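Local coordinates for protein glycoside Hydrolase Family 43_12 (Metagenome, PDB 7JVH) that probably hydrolyses glycosidic bonds of plant arabinoxylan-type polysaccharides, as other family 43 glycoside hydrolases do, at residues I88-I100 / M363-F377. Numbering follows the deposited sequence.
Sequences IFHSTDLINWVQI and MPKGVENKTGKDGFF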
loop_
_atom_site.group_PDB
_atom_site.type_symbol
_atom_site.label_atom_id
_atom_site.label_comp_id
_atom_site.label_asym_id
_atom_site.label_seq_id
_atom_site.Cartn_x
_atom_site.Cartn_y
_atom_site.Cartn_z
ATOM N N ILE A 88 0.069 8.725 4.830
ATOM C CA ILE A 88 -1.103 9.460 5.282
ATOM C C ILE A 88 -1.404 10.647 4.352
ATOM O O ILE A 88 -0.535 11.489 4.083
ATOM C CB ILE A 88 -0.970 9.870 6.766
ATOM C CG1 ILE A 88 -2.187 10.692 7.213
ATOM C CG2 ILE A 88 0.344 10.604 7.026
ATOM C CD1 ILE A 88 -2.364 10.745 8.716
ATOM N N PHE A 89 -2.642 10.677 3.839
ATOM C CA PHE A 89 -3.104 11.688 2.891
ATOM C C PHE A 89 -4.121 12.607 3.549
ATOM O O PHE A 89 -4.927 12.159 4.355
ATOM C CB PHE A 89 -3.702 11.011 1.660
ATOM C CG PHE A 89 -2.743 10.097 0.943
ATOM C CD1 PHE A 89 -2.662 8.758 1.296
ATOM C CD2 PHE A 89 -1.911 10.573 -0.070
ATOM C CE1 PHE A 89 -1.782 7.896 0.642
ATOM C CE2 PHE A 89 -1.020 9.728 -0.714
ATOM C CZ PHE A 89 -0.957 8.386 -0.355
ATOM N N HIS A 90 -4.057 13.898 3.205
ATOM C CA HIS A 90 -4.993 14.923 3.693
ATOM C C HIS A 90 -5.785 15.540 2.540
ATOM O O HIS A 90 -5.250 15.741 1.468
ATOM C CB HIS A 90 -4.240 15.997 4.494
ATOM C CG HIS A 90 -5.004 17.272 4.688
ATOM N ND1 HIS A 90 -4.878 18.355 3.843
ATOM C CD2 HIS A 90 -5.890 17.645 5.644
ATOM C CE1 HIS A 90 -5.664 19.334 4.265
ATOM N NE2 HIS A 90 -6.283 18.931 5.360
ATOM N N SER A 91 -7.070 15.811 2.786
ATOM C CA SER A 91 -7.985 16.401 1.802
ATOM C C SER A 91 -9.164 17.106 2.486
ATOM O O SER A 91 -9.650 16.653 3.526
ATOM C CB SER A 91 -8.503 15.317 0.856
ATOM O OG SER A 91 -9.499 15.807 -0.035
ATOM N N THR A 92 -9.621 18.209 1.889
ATOM C CA THR A 92 -10.804 18.919 2.363
ATOM C C THR A 92 -12.059 18.593 1.557
ATOM O O THR A 92 -13.142 19.017 1.932
ATOM C CB THR A 92 -10.593 20.438 2.348
ATOM O OG1 THR A 92 -10.213 20.849 1.035
ATOM C CG2 THR A 92 -9.515 20.837 3.330
ATOM N N ASP A 93 -11.900 17.824 0.474
ATOM C CA ASP A 93 -12.979 17.538 -0.474
ATOM C C ASP A 93 -13.138 16.075 -0.920
ATOM O O ASP A 93 -14.029 15.773 -1.702
ATOM C CB ASP A 93 -12.818 18.426 -1.714
ATOM C CG ASP A 93 -11.516 18.166 -2.474
ATOM O OD1 ASP A 93 -11.039 17.011 -2.525
ATOM O OD2 ASP A 93 -10.970 19.130 -3.042
ATOM N N LEU A 94 -12.257 15.189 -0.434
ATOM C CA LEU A 94 -12.191 13.708 -0.677
ATOM C C LEU A 94 -11.781 13.333 -2.102
ATOM O O LEU A 94 -11.846 12.157 -2.407
ATOM C CB LEU A 94 -13.478 12.966 -0.308
ATOM C CG LEU A 94 -14.016 13.148 1.102
ATOM C CD1 LEU A 94 -15.401 12.560 1.180
ATOM C CD2 LEU A 94 -13.113 12.479 2.110
ATOM N N ILE A 95 -11.432 14.297 -2.944
ATOM C CA ILE A 95 -10.975 14.012 -4.333
ATOM C C ILE A 95 -9.527 14.460 -4.501
ATOM O O ILE A 95 -8.761 13.748 -5.109
ATOM C CB ILE A 95 -11.873 14.727 -5.350
ATOM C CG1 ILE A 95 -13.346 14.440 -5.087
ATOM C CG2 ILE A 95 -11.476 14.351 -6.761
ATOM C CD1 ILE A 95 -13.911 13.380 -5.959
ATOM N N ASN A 96 -9.200 15.627 -3.979
ATOM C CA ASN A 96 -7.833 16.164 -4.118
ATOM C C ASN A 96 -7.067 15.881 -2.835
ATOM O O ASN A 96 -7.361 16.486 -1.817
ATOM C CB ASN A 96 -7.864 17.630 -4.530
ATOM C CG ASN A 96 -8.766 17.840 -5.722
ATOM O OD1 ASN A 96 -8.385 17.564 -6.846
ATOM N ND2 ASN A 96 -9.982 18.284 -5.477
ATOM N N TRP A 97 -6.091 14.989 -2.934
ATOM C CA TRP A 97 -5.317 14.566 -1.748
ATOM C C TRP A 97 -3.856 14.986 -1.838
ATOM O O TRP A 97 -3.291 14.960 -2.920
ATOM C CB TRP A 97 -5.406 13.052 -1.641
ATOM C CG TRP A 97 -6.785 12.523 -1.442
ATOM C CD1 TRP A 97 -7.674 12.152 -2.398
ATOM C CD2 TRP A 97 -7.403 12.235 -0.185
ATOM N NE1 TRP A 97 -8.808 11.667 -1.822
ATOM C CE2 TRP A 97 -8.672 11.711 -0.467
ATOM C CE3 TRP A 97 -7.007 12.381 1.143
ATOM C CZ2 TRP A 97 -9.552 11.333 0.536
ATOM C CZ3 TRP A 97 -7.878 12.009 2.133
ATOM C CH2 TRP A 97 -9.130 11.494 1.829
ATOM N N VAL A 98 -3.322 15.398 -0.700
ATOM C CA VAL A 98 -1.905 15.692 -0.495
ATOM C C VAL A 98 -1.374 14.678 0.527
ATOM O O VAL A 98 -1.951 14.525 1.611
ATOM C CB VAL A 98 -1.706 17.138 0.036
ATOM C CG1 VAL A 98 -0.230 17.439 0.277
ATOM C CG2 VAL A 98 -2.293 18.149 -0.926
ATOM N N GLN A 99 -0.287 13.982 0.172
ATOM C CA GLN A 99 0.431 13.133 1.124
ATOM C C GLN A 99 1.192 14.052 2.074
ATOM O O GLN A 99 2.069 14.806 1.639
ATOM C CB GLN A 99 1.388 12.150 0.439
ATOM C CG GLN A 99 2.102 11.233 1.430
ATOM C CD GLN A 99 2.671 9.946 0.835
ATOM O OE1 GLN A 99 2.755 9.789 -0.367
ATOM N NE2 GLN A 99 3.074 9.017 1.706
ATOM N N ILE A 100 0.829 14.000 3.365
ATOM C CA ILE A 100 1.443 14.832 4.402
ATOM C C ILE A 100 2.588 14.117 5.120
ATOM O O ILE A 100 3.306 14.724 5.915
ATOM C CB ILE A 100 0.410 15.348 5.429
ATOM C CG1 ILE A 100 -0.213 14.200 6.228
ATOM C CG2 ILE A 100 -0.671 16.149 4.711
ATOM C CD1 ILE A 100 -1.181 14.664 7.299
HETATM N N MSE A 363 -17.934 13.646 -9.149
HETATM C CA MSE A 363 -17.334 14.242 -7.926
HETATM C C MSE A 363 -18.438 14.894 -7.086
HETATM O O MSE A 363 -19.552 15.050 -7.561
HETATM C CB MSE A 363 -16.363 15.372 -8.288
HETATM C CG MSE A 363 -15.173 14.985 -9.129
HETATM SE SE MSE A 363 -13.910 16.435 -9.320
HETATM C CE MSE A 363 -13.425 17.003 -7.589
ATOM N N PRO A 364 -18.183 15.275 -5.827
ATOM C CA PRO A 364 -19.180 15.991 -5.045
ATOM C C PRO A 364 -19.433 17.386 -5.638
ATOM O O PRO A 364 -18.526 17.967 -6.157
ATOM C CB PRO A 364 -18.511 16.135 -3.677
ATOM C CG PRO A 364 -17.501 15.030 -3.648
ATOM C CD PRO A 364 -16.998 14.937 -5.067
ATOM N N LYS A 365 -20.656 17.899 -5.494
ATOM C CA LYS A 365 -21.059 19.226 -6.030
ATOM C C LYS A 365 -20.059 20.312 -5.630
ATOM O O LYS A 365 -19.669 20.369 -4.470
ATOM C CB LYS A 365 -22.470 19.583 -5.555
ATOM C CG LYS A 365 -22.990 20.952 -5.980
ATOM C CD LYS A 365 -23.087 21.956 -4.847
ATOM C CE LYS A 365 -22.352 23.250 -5.119
ATOM N NZ LYS A 365 -21.877 23.881 -3.867
ATOM N N GLY A 366 -19.694 21.155 -6.590
ATOM C CA GLY A 366 -18.765 22.259 -6.407
ATOM C C GLY A 366 -17.284 21.914 -6.518
ATOM O O GLY A 366 -16.483 22.806 -6.783
ATOM N N VAL A 367 -16.906 20.653 -6.301
ATOM C CA VAL A 367 -15.456 20.292 -6.292
ATOM C C VAL A 367 -14.899 20.107 -7.700
ATOM O O VAL A 367 -15.538 19.442 -8.497
ATOM C CB VAL A 367 -15.171 19.054 -5.426
ATOM C CG1 VAL A 367 -13.745 19.067 -4.921
ATOM C CG2 VAL A 367 -16.128 18.970 -4.260
ATOM N N GLU A 368 -13.719 20.670 -7.950
ATOM C CA GLU A 368 -13.053 20.530 -9.267
ATOM C C GLU A 368 -11.852 19.591 -9.122
ATOM O O GLU A 368 -11.233 19.573 -8.061
ATOM C CB GLU A 368 -12.665 21.883 -9.863
ATOM C CG GLU A 368 -12.322 22.930 -8.828
ATOM C CD GLU A 368 -12.193 24.348 -9.355
ATOM O OE1 GLU A 368 -11.057 24.798 -9.536
ATOM O OE2 GLU A 368 -13.229 24.992 -9.576
ATOM N N ASN A 369 -11.560 18.858 -10.188
ATOM C CA ASN A 369 -10.476 17.854 -10.239
ATOM C C ASN A 369 -9.107 18.516 -10.388
ATOM O O ASN A 369 -8.789 18.960 -11.479
ATOM C CB ASN A 369 -10.760 16.891 -11.382
ATOM C CG ASN A 369 -10.056 15.573 -11.226
ATOM O OD1 ASN A 369 -8.880 15.544 -10.922
ATOM N ND2 ASN A 369 -10.768 14.491 -11.445
ATOM N N LYS A 370 -8.330 18.550 -9.311
ATOM C CA LYS A 370 -6.981 19.091 -9.307
ATOM C C LYS A 370 -5.928 17.988 -9.125
ATOM O O LYS A 370 -4.783 18.273 -8.799
ATOM C CB LYS A 370 -6.862 20.168 -8.223
ATOM C CG LYS A 370 -7.817 21.321 -8.436
ATOM C CD LYS A 370 -7.689 22.421 -7.386
ATOM C CE LYS A 370 -8.291 22.019 -6.039
ATOM N NZ LYS A 370 -8.497 23.206 -5.164
ATOM N N THR A 371 -6.316 16.732 -9.364
ATOM C CA THR A 371 -5.405 15.602 -9.220
ATOM C C THR A 371 -4.201 15.816 -10.138
ATOM O O THR A 371 -4.352 16.244 -11.277
ATOM C CB THR A 371 -6.078 14.254 -9.531
ATOM O OG1 THR A 371 -6.584 14.266 -10.875
ATOM C CG2 THR A 371 -7.225 13.979 -8.551
ATOM N N GLY A 372 -3.006 15.643 -9.593
ATOM C CA GLY A 372 -1.784 15.820 -10.389
ATOM C C GLY A 372 -1.412 17.277 -10.529
ATOM O O GLY A 372 -0.296 17.556 -10.965
ATOM N N LYS A 373 -2.322 18.176 -10.167
ATOM C CA LYS A 373 -2.019 19.620 -10.289
ATOM C C LYS A 373 -1.560 20.123 -8.928
ATOM O O LYS A 373 -2.017 19.587 -7.945
ATOM C CB LYS A 373 -3.236 20.403 -10.788
ATOM C CG LYS A 373 -3.545 20.312 -12.277
ATOM C CD LYS A 373 -2.423 19.738 -13.102
ATOM C CE LYS A 373 -2.880 19.188 -14.434
ATOM N NZ LYS A 373 -2.953 17.709 -14.423
ATOM N N ASP A 374 -0.692 21.128 -8.918
ATOM C CA ASP A 374 -0.134 21.714 -7.675
ATOM C C ASP A 374 0.562 20.613 -6.883
ATOM O O ASP A 374 1.304 19.815 -7.489
ATOM C CB ASP A 374 -1.177 22.484 -6.867
ATOM C CG ASP A 374 -1.476 23.859 -7.440
ATOM O OD1 ASP A 374 -2.129 23.920 -8.498
ATOM O OD2 ASP A 374 -1.050 24.853 -6.821
ATOM N N GLY A 375 0.325 20.568 -5.577
ATOM C CA GLY A 375 0.983 19.541 -4.757
ATOM C C GLY A 375 0.073 18.364 -4.515
ATOM O O GLY A 375 0.353 17.604 -3.602
ATOM N N PHE A 376 -0.965 18.222 -5.329
ATOM C CA PHE A 376 -1.951 17.136 -5.157
ATOM C C PHE A 376 -1.434 15.841 -5.756
ATOM O O PHE A 376 -0.723 15.871 -6.743
ATOM C CB PHE A 376 -3.274 17.512 -5.811
ATOM C CG PHE A 376 -4.049 18.502 -4.993
ATOM C CD1 PHE A 376 -4.586 18.135 -3.780
ATOM C CD2 PHE A 376 -4.194 19.807 -5.412
ATOM C CE1 PHE A 376 -5.278 19.052 -3.014
ATOM C CE2 PHE A 376 -4.883 20.719 -4.642
ATOM C CZ PHE A 376 -5.423 20.341 -3.446
ATOM N N PHE A 377 -1.844 14.746 -5.137
ATOM C CA PHE A 377 -1.488 13.407 -5.545
ATOM C C PHE A 377 -2.064 13.148 -6.935
ATOM O O PHE A 377 -3.197 13.534 -7.208
ATOM C CB PHE A 377 -2.050 12.416 -4.518
ATOM C CG PHE A 377 -1.393 11.066 -4.533
ATOM C CD1 PHE A 377 -0.076 10.923 -4.134
ATOM C CD2 PHE A 377 -2.106 9.933 -4.896
ATOM C CE1 PHE A 377 0.526 9.669 -4.123
ATOM C CE2 PHE A 377 -1.504 8.689 -4.910
ATOM C CZ PHE A 377 -0.188 8.546 -4.505
HETATM O O HOH W 1 -9.094 21.833 -2.641
#
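The carboxamide of Asn96 plugs into the backbone of the loop 363-377 with both of its polar ends: OD1 accepts from Lys370 N at 2.7 Å, with the donor tilted 27° from the carbonyl plane, while ND2 donates to Glu368 O at 3.1 Å. A second ND2 bond goes to Asp93 OD2, which sits in the amide plane although the amide comes from above the carboxylate; the three bonds together fix the flip of the group. Asp93 OD1 accepts from Ile95 N and Asn96 N, an Asx motif. CG of Asn96, anti to the carbonyl carbon (chi1 -50°), carries the amide toward Lys370 N and Glu368 O, and CB lies over one face of the Phe376 ring, a CH-pi contact 3.6 Å from the centroid. Replacing Asn96 by alanine would probably leave Lys370 N, Glu368 O and Asp93 OD2 without their amide partner. The segment 88-100 is a beta hairpin closing one four-stranded antiparallel blade of what is, as in family 43 generally, a five-bladed beta-propeller; the loop it meets leads on toward the C-terminal beta-sandwich. Farther along, Phe377 N donates almost straight to Trp97 O (2.7 Å, 174°), and the edge of Phe89 points at the face of Phe377 in a T-shaped pair, centroids 5.0 Å apart, beside Leu57. Toward the other end, Ile95 CG2 packs on the selenomethionine methyl CE of Met363, and Ile95 CD1 meets Pro364 CD at 3.6 Å, tip to tip, with Phe52 adjoining both Ile95 and Met363.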